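Branched-chain phosphotransacylase (Enterococcus faecalis, PDB 1YCO) probably transfers branched-chain acyl groups between coenzyme A and phosphate. Local coordinates at residues P28-L40 against W46-E60. Numbering follows the deposited sequence.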
ATOM      1  N   PRO A  28      24.083 -25.985  12.096  1.00 51.22           N
ATOM      2  CA  PRO A  28      23.592 -26.294  13.445  1.00 48.65           C
ATOM      3  C   PRO A  28      22.572 -25.291  13.991  1.00 47.31           C
ATOM      4  O   PRO A  28      22.840 -24.093  14.061  1.00 47.05           O
ATOM      5  CB  PRO A  28      24.878 -26.332  14.272  1.00 48.30           C
ATOM      6  CG  PRO A  28      25.882 -26.839  13.283  1.00 49.07           C
ATOM      7  CD  PRO A  28      25.556 -26.009  12.065  1.00 49.74           C
ATOM      8  N   LEU A  29      21.409 -25.802  14.375  1.00 47.40           N
ATOM      9  CA  LEU A  29      20.322 -25.000  14.923  1.00 47.68           C
ATOM     10  C   LEU A  29      19.856 -25.592  16.245  1.00 49.05           C
ATOM     11  O   LEU A  29      19.895 -26.806  16.438  1.00 50.89           O
ATOM     12  CB  LEU A  29      19.128 -24.988  13.971  1.00 47.68           C
ATOM     13  CG  LEU A  29      18.858 -23.781  13.074  1.00 47.50           C
ATOM     14  CD1 LEU A  29      17.534 -24.008  12.346  1.00 44.74           C
ATOM     15  CD2 LEU A  29      18.796 -22.513  13.905  1.00 46.07           C
ATOM     16  N   GLN A  30      19.397 -24.733  17.148  1.00 48.86           N
ATOM     17  CA  GLN A  30      18.905 -25.172  18.446  1.00 48.99           C
ATOM     18  C   GLN A  30      17.776 -24.260  18.928  1.00 49.17           C
ATOM     19  O   GLN A  30      17.812 -23.047  18.712  1.00 50.22           O
ATOM     20  CB  GLN A  30      20.048 -25.160  19.462  1.00 50.55           C
ATOM     21  CG  GLN A  30      19.609 -25.382  20.894  1.00 50.69           C
ATOM     22  CD  GLN A  30      20.785 -25.531  21.842  1.00 51.35           C
ATOM     23  OE1 GLN A  30      21.577 -24.597  22.038  1.00 49.66           O
ATOM     24  NE2 GLN A  30      20.908 -26.714  22.432  1.00 51.07           N
ATOM     25  N   PHE A  31      16.784 -24.846  19.590  1.00 48.00           N
ATOM     26  CA  PHE A  31      15.655 -24.080  20.096  1.00 47.71           C
ATOM     27  C   PHE A  31      15.455 -24.231  21.599  1.00 48.29           C
ATOM     28  O   PHE A  31      15.523 -25.332  22.149  1.00 49.12           O
ATOM     29  CB  PHE A  31      14.363 -24.482  19.374  1.00 48.14           C
ATOM     30  CG  PHE A  31      14.355 -24.143  17.906  1.00 50.29           C
ATOM     31  CD1 PHE A  31      14.748 -25.081  16.952  1.00 49.71           C
ATOM     32  CD2 PHE A  31      13.965 -22.876  17.475  1.00 49.74           C
ATOM     33  CE1 PHE A  31      14.751 -24.763  15.593  1.00 50.80           C
ATOM     34  CE2 PHE A  31      13.967 -22.552  16.118  1.00 50.14           C
ATOM     35  CZ  PHE A  31      14.359 -23.497  15.173  1.00 49.23           C
ATOM     36  N   ILE A  32      15.215 -23.105  22.257  1.00 47.73           N
ATOM     37  CA  ILE A  32      14.987 -23.064  23.688  1.00 47.37           C
ATOM     38  C   ILE A  32      13.682 -22.302  23.869  1.00 47.68           C
ATOM     39  O   ILE A  32      13.620 -21.092  23.659  1.00 47.27           O
ATOM     40  CB  ILE A  32      16.144 -22.343  24.398  1.00 47.17           C
ATOM     41  CG1 ILE A  32      17.445 -23.078  24.100  1.00 46.38           C
ATOM     42  CG2 ILE A  32      15.895 -22.289  25.902  1.00 46.47           C
ATOM     43  CD1 ILE A  32      18.670 -22.419  24.677  1.00 48.80           C
ATOM     44  N   VAL A  33      12.639 -23.024  24.254  1.00 48.65           N
ATOM     45  CA  VAL A  33      11.320 -22.442  24.424  1.00 49.65           C
ATOM     46  C   VAL A  33      10.907 -22.204  25.866  1.00 49.83           C
ATOM     47  O   VAL A  33      11.101 -23.064  26.724  1.00 51.11           O
ATOM     48  CB  VAL A  33      10.251 -23.352  23.791  1.00 52.01           C
ATOM     49  CG1 VAL A  33       8.867 -22.733  23.960  1.00 52.87           C
ATOM     50  CG2 VAL A  33      10.573 -23.584  22.322  1.00 51.08           C
ATOM     51  N   PHE A  34      10.314 -21.040  26.119  1.00 49.41           N
ATOM     52  CA  PHE A  34       9.834 -20.682  27.450  1.00 49.26           C
ATOM     53  C   PHE A  34       8.329 -20.475  27.348  1.00 49.94           C
ATOM     54  O   PHE A  34       7.857 -19.820  26.423  1.00 51.80           O
ATOM     55  CB  PHE A  34      10.465 -19.373  27.938  1.00 47.81           C
ATOM     56  CG  PHE A  34      11.956 -19.321  27.803  1.00 46.17           C
ATOM     57  CD1 PHE A  34      12.547 -19.142  26.559  1.00 45.08           C
ATOM     58  CD2 PHE A  34      12.769 -19.412  28.929  1.00 46.82           C
ATOM     59  CE1 PHE A  34      13.929 -19.049  26.432  1.00 45.88           C
ATOM     60  CE2 PHE A  34      14.154 -19.321  28.815  1.00 46.98           C
ATOM     61  CZ  PHE A  34      14.735 -19.137  27.562  1.00 47.16           C
ATOM     62  N   ASP A  35       7.567 -21.017  28.288  1.00 49.74           N
ATOM     63  CA  ASP A  35       6.122 -20.843  28.228  1.00 50.61           C
ATOM     64  C   ASP A  35       5.453 -21.212  29.551  1.00 49.95           C
ATOM     65  O   ASP A  35       5.972 -22.013  30.329  1.00 48.77           O
ATOM     66  CB  ASP A  35       5.541 -21.716  27.098  1.00 51.30           C
ATOM     67  CG  ASP A  35       4.244 -21.155  26.511  1.00 52.71           C
ATOM     68  OD1 ASP A  35       3.437 -20.573  27.273  1.00 53.04           O
ATOM     69  OD2 ASP A  35       4.026 -21.319  25.284  1.00 51.97           O
ATOM     70  N   THR A  36       4.295 -20.615  29.799  1.00 50.00           N
ATOM     71  CA  THR A  36       3.542 -20.909  31.003  1.00 51.81           C
ATOM     72  C   THR A  36       2.691 -22.141  30.727  1.00 51.91           C
ATOM     73  O   THR A  36       2.192 -22.777  31.651  1.00 53.25           O
ATOM     74  CB  THR A  36       2.626 -19.734  31.395  1.00 52.48           C
ATOM     75  OG1 THR A  36       1.915 -19.275  30.237  1.00 54.74           O
ATOM     76  CG2 THR A  36       3.448 -18.593  31.973  1.00 52.90           C
ATOM     77  N   ASN A  37       2.531 -22.471  29.447  1.00 52.58           N
ATOM     78  CA  ASN A  37       1.746 -23.635  29.022  1.00 53.46           C
ATOM     79  C   ASN A  37       2.605 -24.891  29.131  1.00 53.62           C
ATOM     80  O   ASN A  37       3.825 -24.819  29.003  1.00 54.61           O
ATOM     81  CB  ASN A  37       1.282 -23.454  27.572  1.00 54.94           C
ATOM     82  CG  ASN A  37       0.227 -24.472  27.157  1.00 56.61           C
ATOM     83  OD1 ASN A  37      -0.850 -24.545  27.757  1.00 57.35           O
ATOM     84  ND2 ASN A  37       0.528 -25.257  26.127  1.00 57.63           N
ATOM     85  N   GLU A  38       1.980 -26.041  29.362  1.00 54.67           N
ATOM     86  CA  GLU A  38       2.743 -27.283  29.493  1.00 55.86           C
ATOM     87  C   GLU A  38       3.524 -27.585  28.215  1.00 54.12           C
ATOM     88  O   GLU A  38       3.259 -27.010  27.164  1.00 53.46           O
ATOM     89  CB  GLU A  38       1.817 -28.461  29.832  1.00 58.42           C
ATOM     90  CG  GLU A  38       2.560 -29.794  30.041  1.00 61.14           C
ATOM     91  CD  GLU A  38       3.549 -29.753  31.214  1.00 62.64           C
ATOM     92  OE1 GLU A  38       3.212 -30.282  32.299  1.00 62.63           O
ATOM     93  OE2 GLU A  38       4.654 -29.184  31.050  1.00 60.79           O
ATOM     94  N   ASN A  39       4.491 -28.489  28.324  1.00 52.45           N
ATOM     95  CA  ASN A  39       5.324 -28.865  27.197  1.00 52.97           C
ATOM     96  C   ASN A  39       4.610 -29.786  26.210  1.00 55.25           C
ATOM     97  O   ASN A  39       3.857 -30.677  26.606  1.00 56.42           O
ATOM     98  CB  ASN A  39       6.600 -29.527  27.710  1.00 50.85           C
ATOM     99  CG  ASN A  39       7.555 -29.881  26.604  1.00 51.02           C
ATOM    100  OD1 ASN A  39       7.533 -29.282  25.532  1.00 50.24           O
ATOM    101  ND2 ASN A  39       8.416 -30.860  26.863  1.00 52.61           N
ATOM    102  N   LEU A  40       4.846 -29.561  24.919  1.00 57.25           N
ATOM    103  CA  LEU A  40       4.228 -30.365  23.861  1.00 58.83           C
ATOM    104  C   LEU A  40       5.296 -31.144  23.100  1.00 60.10           C
ATOM    105  O   LEU A  40       5.017 -31.858  22.132  1.00 61.04           O
ATOM    106  CB  LEU A  40       3.456 -29.451  22.905  1.00 58.45           C
ATOM    107  CG  LEU A  40       2.393 -28.564  23.570  1.00 58.54           C
ATOM    108  CD1 LEU A  40       1.817 -27.591  22.555  1.00 57.78           C
ATOM    109  CD2 LEU A  40       1.291 -29.440  24.165  1.00 57.93           C
ATOM    110  N   TRP A  46      13.067 -29.194  20.874  1.00 58.11           N
ATOM    111  CA  TRP A  46      13.600 -28.054  21.619  1.00 56.17           C
ATOM    112  C   TRP A  46      13.902 -28.396  23.076  1.00 56.18           C
ATOM    113  O   TRP A  46      13.748 -29.538  23.501  1.00 57.18           O
ATOM    114  CB  TRP A  46      12.607 -26.880  21.599  1.00 54.48           C
ATOM    115  CG  TRP A  46      11.244 -27.177  22.190  1.00 51.11           C
ATOM    116  CD1 TRP A  46      10.974 -27.817  23.367  1.00 51.39           C
ATOM    117  CD2 TRP A  46       9.972 -26.809  21.636  1.00 51.47           C
ATOM    118  NE1 TRP A  46       9.615 -27.873  23.580  1.00 50.40           N
ATOM    119  CE2 TRP A  46       8.978 -27.264  22.535  1.00 50.04           C
ATOM    120  CE3 TRP A  46       9.577 -26.141  20.468  1.00 50.51           C
ATOM    121  CZ2 TRP A  46       7.612 -27.072  22.301  1.00 49.88           C
ATOM    122  CZ3 TRP A  46       8.217 -25.949  20.234  1.00 50.33           C
ATOM    123  CH2 TRP A  46       7.250 -26.414  21.150  1.00 50.86           C
ATOM    124  N   LYS A  47      14.328 -27.380  23.825  1.00 55.40           N
ATOM    125  CA  LYS A  47      14.625 -27.481  25.248  1.00 55.39           C
ATOM    126  C   LYS A  47      13.546 -26.696  26.003  1.00 55.92           C
ATOM    127  O   LYS A  47      13.672 -25.482  26.191  1.00 57.81           O
ATOM    128  CB  LYS A  47      15.995 -26.869  25.552  1.00 55.71           C
ATOM    129  CG  LYS A  47      17.198 -27.730  25.144  1.00 58.66           C
ATOM    130  CD  LYS A  47      17.616 -28.750  26.227  1.00 57.52           C
ATOM    131  CE  LYS A  47      16.524 -29.789  26.526  1.00 57.89           C
ATOM    132  NZ  LYS A  47      16.233 -30.719  25.381  1.00 55.89           N
ATOM    133  N   TYR A  48      12.488 -27.387  26.424  1.00 53.74           N
ATOM    134  CA  TYR A  48      11.374 -26.769  27.151  1.00 51.75           C
ATOM    135  C   TYR A  48      11.780 -26.191  28.511  1.00 51.15           C
ATOM    136  O   TYR A  48      12.612 -26.760  29.210  1.00 52.25           O
ATOM    137  CB  TYR A  48      10.257 -27.800  27.366  1.00 50.05           C
ATOM    138  CG  TYR A  48       9.079 -27.281  28.169  1.00 49.05           C
ATOM    139  CD1 TYR A  48       8.154 -26.398  27.604  1.00 48.34           C
ATOM    140  CD2 TYR A  48       8.900 -27.655  29.501  1.00 47.31           C
ATOM    141  CE1 TYR A  48       7.077 -25.903  28.347  1.00 47.53           C
ATOM    142  CE2 TYR A  48       7.831 -27.166  30.250  1.00 46.95           C
ATOM    143  CZ  TYR A  48       6.926 -26.293  29.673  1.00 46.51           C
ATOM    144  OH  TYR A  48       5.882 -25.807  30.422  1.00 46.03           O
ATOM    145  N   VAL A  49      11.193 -25.055  28.874  1.00 51.60           N
ATOM    146  CA  VAL A  49      11.462 -24.423  30.165  1.00 52.32           C
ATOM    147  C   VAL A  49      10.188 -23.728  30.676  1.00 54.05           C
ATOM    148  O   VAL A  49       9.766 -22.707  30.125  1.00 54.80           O
ATOM    149  CB  VAL A  49      12.591 -23.363  30.086  1.00 50.84           C
ATOM    150  CG1 VAL A  49      12.839 -22.776  31.467  1.00 47.60           C
ATOM    151  CG2 VAL A  49      13.871 -23.980  29.545  1.00 50.12           C
ATOM    152  N   HIS A  50       9.579 -24.280  31.724  1.00 54.20           N
ATOM    153  CA  HIS A  50       8.359 -23.704  32.290  1.00 54.97           C
ATOM    154  C   HIS A  50       8.629 -22.398  33.032  1.00 55.01           C
ATOM    155  O   HIS A  50       9.736 -22.171  33.530  1.00 55.41           O
ATOM    156  CB  HIS A  50       7.700 -24.689  33.254  1.00 56.05           C
ATOM    157  CG  HIS A  50       6.340 -24.264  33.712  1.00 56.99           C
ATOM    158  ND1 HIS A  50       5.950 -24.312  35.033  1.00 57.13           N
ATOM    159  CD2 HIS A  50       5.268 -23.809  33.019  1.00 57.68           C
ATOM    160  CE1 HIS A  50       4.698 -23.907  35.135  1.00 57.26           C
ATOM    161  NE2 HIS A  50       4.260 -23.595  33.927  1.00 58.30           N
ATOM    162  N   CYS A  51       7.605 -21.549  33.104  1.00 54.65           N
ATOM    163  CA  CYS A  51       7.699 -20.250  33.780  1.00 54.65           C
ATOM    164  C   CYS A  51       6.405 -19.926  34.539  1.00 54.52           C
ATOM    165  O   CYS A  51       5.332 -20.395  34.164  1.00 55.10           O
ATOM    166  CB  CYS A  51       7.983 -19.147  32.750  1.00 55.12           C
ATOM    167  SG  CYS A  51       9.444 -19.442  31.700  1.00 57.64           S
ATOM    168  N   SER A  52       6.512 -19.118  35.593  1.00 54.54           N
ATOM    169  CA  SER A  52       5.361 -18.730  36.423  1.00 55.64           C
ATOM    170  C   SER A  52       4.248 -17.983  35.693  1.00 56.09           C
ATOM    171  O   SER A  52       3.067 -18.325  35.813  1.00 54.92           O
ATOM    172  CB  SER A  52       5.817 -17.851  37.593  1.00 55.12           C
ATOM    173  OG  SER A  52       6.766 -18.516  38.397  1.00 57.47           O
ATOM    174  N   ASP A  53       4.644 -16.942  34.964  1.00 56.19           N
ATOM    175  CA  ASP A  53       3.716 -16.104  34.208  1.00 56.49           C
ATOM    176  C   ASP A  53       4.376 -15.550  32.943  1.00 55.02           C
ATOM    177  O   ASP A  53       5.552 -15.798  32.686  1.00 54.95           O
ATOM    178  CB  ASP A  53       3.212 -14.940  35.076  1.00 58.30           C
ATOM    179  CG  ASP A  53       2.287 -13.998  34.311  1.00 61.50           C
ATOM    180  OD1 ASP A  53       1.210 -14.450  33.852  1.00 62.17           O
ATOM    181  OD2 ASP A  53       2.638 -12.802  34.162  1.00 62.75           O
ATOM    182  N   GLU A  54       3.604 -14.800  32.167  1.00 53.41           N
ATOM    183  CA  GLU A  54       4.079 -14.205  30.928  1.00 52.35           C
ATOM    184  C   GLU A  54       5.264 -13.273  31.162  1.00 50.60           C
ATOM    185  O   GLU A  54       6.255 -13.326  30.434  1.00 50.01           O
ATOM    186  CB  GLU A  54       2.935 -13.448  30.245  1.00 53.76           C
ATOM    187  CG  GLU A  54       1.755 -14.344  29.857  1.00 56.96           C
ATOM    188  CD  GLU A  54       2.158 -15.457  28.898  1.00 59.69           C
ATOM    189  OE1 GLU A  54       1.344 -16.381  28.665  1.00 61.50           O
ATOM    190  OE2 GLU A  54       3.292 -15.407  28.373  1.00 61.60           O
ATOM    191  N   ALA A  55       5.161 -12.424  32.183  1.00 48.99           N
ATOM    192  CA  ALA A  55       6.237 -11.493  32.507  1.00 46.43           C
ATOM    193  C   ALA A  55       7.520 -12.281  32.728  1.00 44.63           C
ATOM    194  O   ALA A  55       8.613 -11.834  32.369  1.00 43.76           O
ATOM    195  CB  ALA A  55       5.888 -10.697  33.751  1.00 46.14           C
ATOM    196  N   ALA A  56       7.376 -13.463  33.318  1.00 43.25           N
ATOM    197  CA  ALA A  56       8.520 -14.325  33.577  1.00 43.47           C
ATOM    198  C   ALA A  56       9.048 -14.909  32.260  1.00 43.75           C
ATOM    199  O   ALA A  56      10.255 -14.873  31.997  1.00 42.30           O
ATOM    200  CB  ALA A  56       8.123 -15.443  34.539  1.00 42.59           C
ATOM    201  N   VAL A  57       8.129 -15.428  31.440  1.00 43.37           N
ATOM    202  CA  VAL A  57       8.444 -16.023  30.139  1.00 45.19           C
ATOM    203  C   VAL A  57       9.274 -15.058  29.300  1.00 46.73           C
ATOM    204  O   VAL A  57      10.332 -15.413  28.769  1.00 45.41           O
ATOM    205  CB  VAL A  57       7.148 -16.351  29.319  1.00 45.53           C
ATOM    206  CG1 VAL A  57       7.515 -16.983  27.982  1.00 44.59           C
ATOM    207  CG2 VAL A  57       6.240 -17.276  30.108  1.00 44.83           C
ATOM    208  N   ALA A  58       8.770 -13.833  29.189  1.00 47.40           N
ATOM    209  CA  ALA A  58       9.433 -12.785  28.428  1.00 48.00           C
ATOM    210  C   ALA A  58      10.793 -12.455  29.024  1.00 48.63           C
ATOM    211  O   ALA A  58      11.795 -12.416  28.312  1.00 49.58           O
ATOM    212  CB  ALA A  58       8.564 -11.529  28.404  1.00 47.62           C
ATOM    213  N   GLN A  59      10.834 -12.230  30.332  1.00 48.74           N
ATOM    214  CA  GLN A  59      12.097 -11.880  30.970  1.00 49.86           C
ATOM    215  C   GLN A  59      13.167 -12.938  30.743  1.00 47.90           C
ATOM    216  O   GLN A  59      14.320 -12.613  30.486  1.00 47.72           O
ATOM    217  CB  GLN A  59      11.899 -11.658  32.471  1.00 51.16           C
ATOM    218  CG  GLN A  59      13.111 -11.023  33.154  1.00 53.67           C
ATOM    219  CD  GLN A  59      14.146 -12.046  33.605  1.00 57.08           C
ATOM    220  OE1 GLN A  59      15.313 -11.709  33.836  1.00 58.11           O
ATOM    221  NE2 GLN A  59      13.721 -13.299  33.746  1.00 56.37           N
ATOM    222  N   GLU A  60      12.774 -14.202  30.833  1.00 48.13           N
ATOM    223  CA  GLU A  60      13.707 -15.298  30.647  1.00 48.14           C
ATOM    224  C   GLU A  60      14.147 -15.489  29.189  1.00 47.54           C
ATOM    225  O   GLU A  60      15.293 -15.868  28.924  1.00 47.92           O
ATOM    226  CB  GLU A  60      13.104 -16.574  31.222  1.00 49.15           C
ATOM    227  CG  GLU A  60      12.987 -16.505  32.737  1.00 54.01           C
ATOM    228  CD  GLU A  60      12.725 -17.852  33.378  1.00 56.78           C
ATOM    229  OE1 GLU A  60      11.587 -18.355  33.265  1.00 58.40           O
ATOM    230  OE2 GLU A  60      13.669 -18.413  33.987  1.00 58.82           O
TER
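Asn39 stacks on Tyr48, CB over the ring centre and the amide over its CB-CG end, the planes 9° apart. From CB outward, Tyr48 first meets the amide CG of Asn39; then Asn39 CB stands 3.3 Å from the Tyr48 ring centroid, a CH-pi contact over the centre of the face. Farther along, CE2 passes near Glu38 OE2, CE1 nears the Asn37 carbonyl oxygen, and OH at the tip donates to Asn37 O at 2.7 Å. The ring gets there because its CG stands anti to the backbone N (chi1 177°), which carries it out alongside residues 37-39. Asn39 OD1 also takes the indole N-H of Trp46, NE1 to OD1 3.2 Å, nearly in the indole plane, and accepts from Asp41 N as well. Val33 CG2 sits over a face of that indole, 3.3 Å from Trp46 CE3.

Strands 29-35 and 47-50, joined without a helix, run parallel at one margin of a five-stranded parallel sheet; Lys47 N bonds to Phe31 O at 2.9 Å. Helix 54-66 leads from 47-50 to strand 72-75 of that sheet, a beta-alpha-beta crossover; its first turns, 54-60, run roughly antiparallel to 29-35 (159°). On the sheet face opposite Val33 and Tyr48, the ring of Phe34 has the Glu60 backbone over one face, with CD2 3.7 Å from Glu60 CB. Val57 CG1 packs against Phe34 CB, while its CG2 reaches Thr36 CG2 at 3.6 Å.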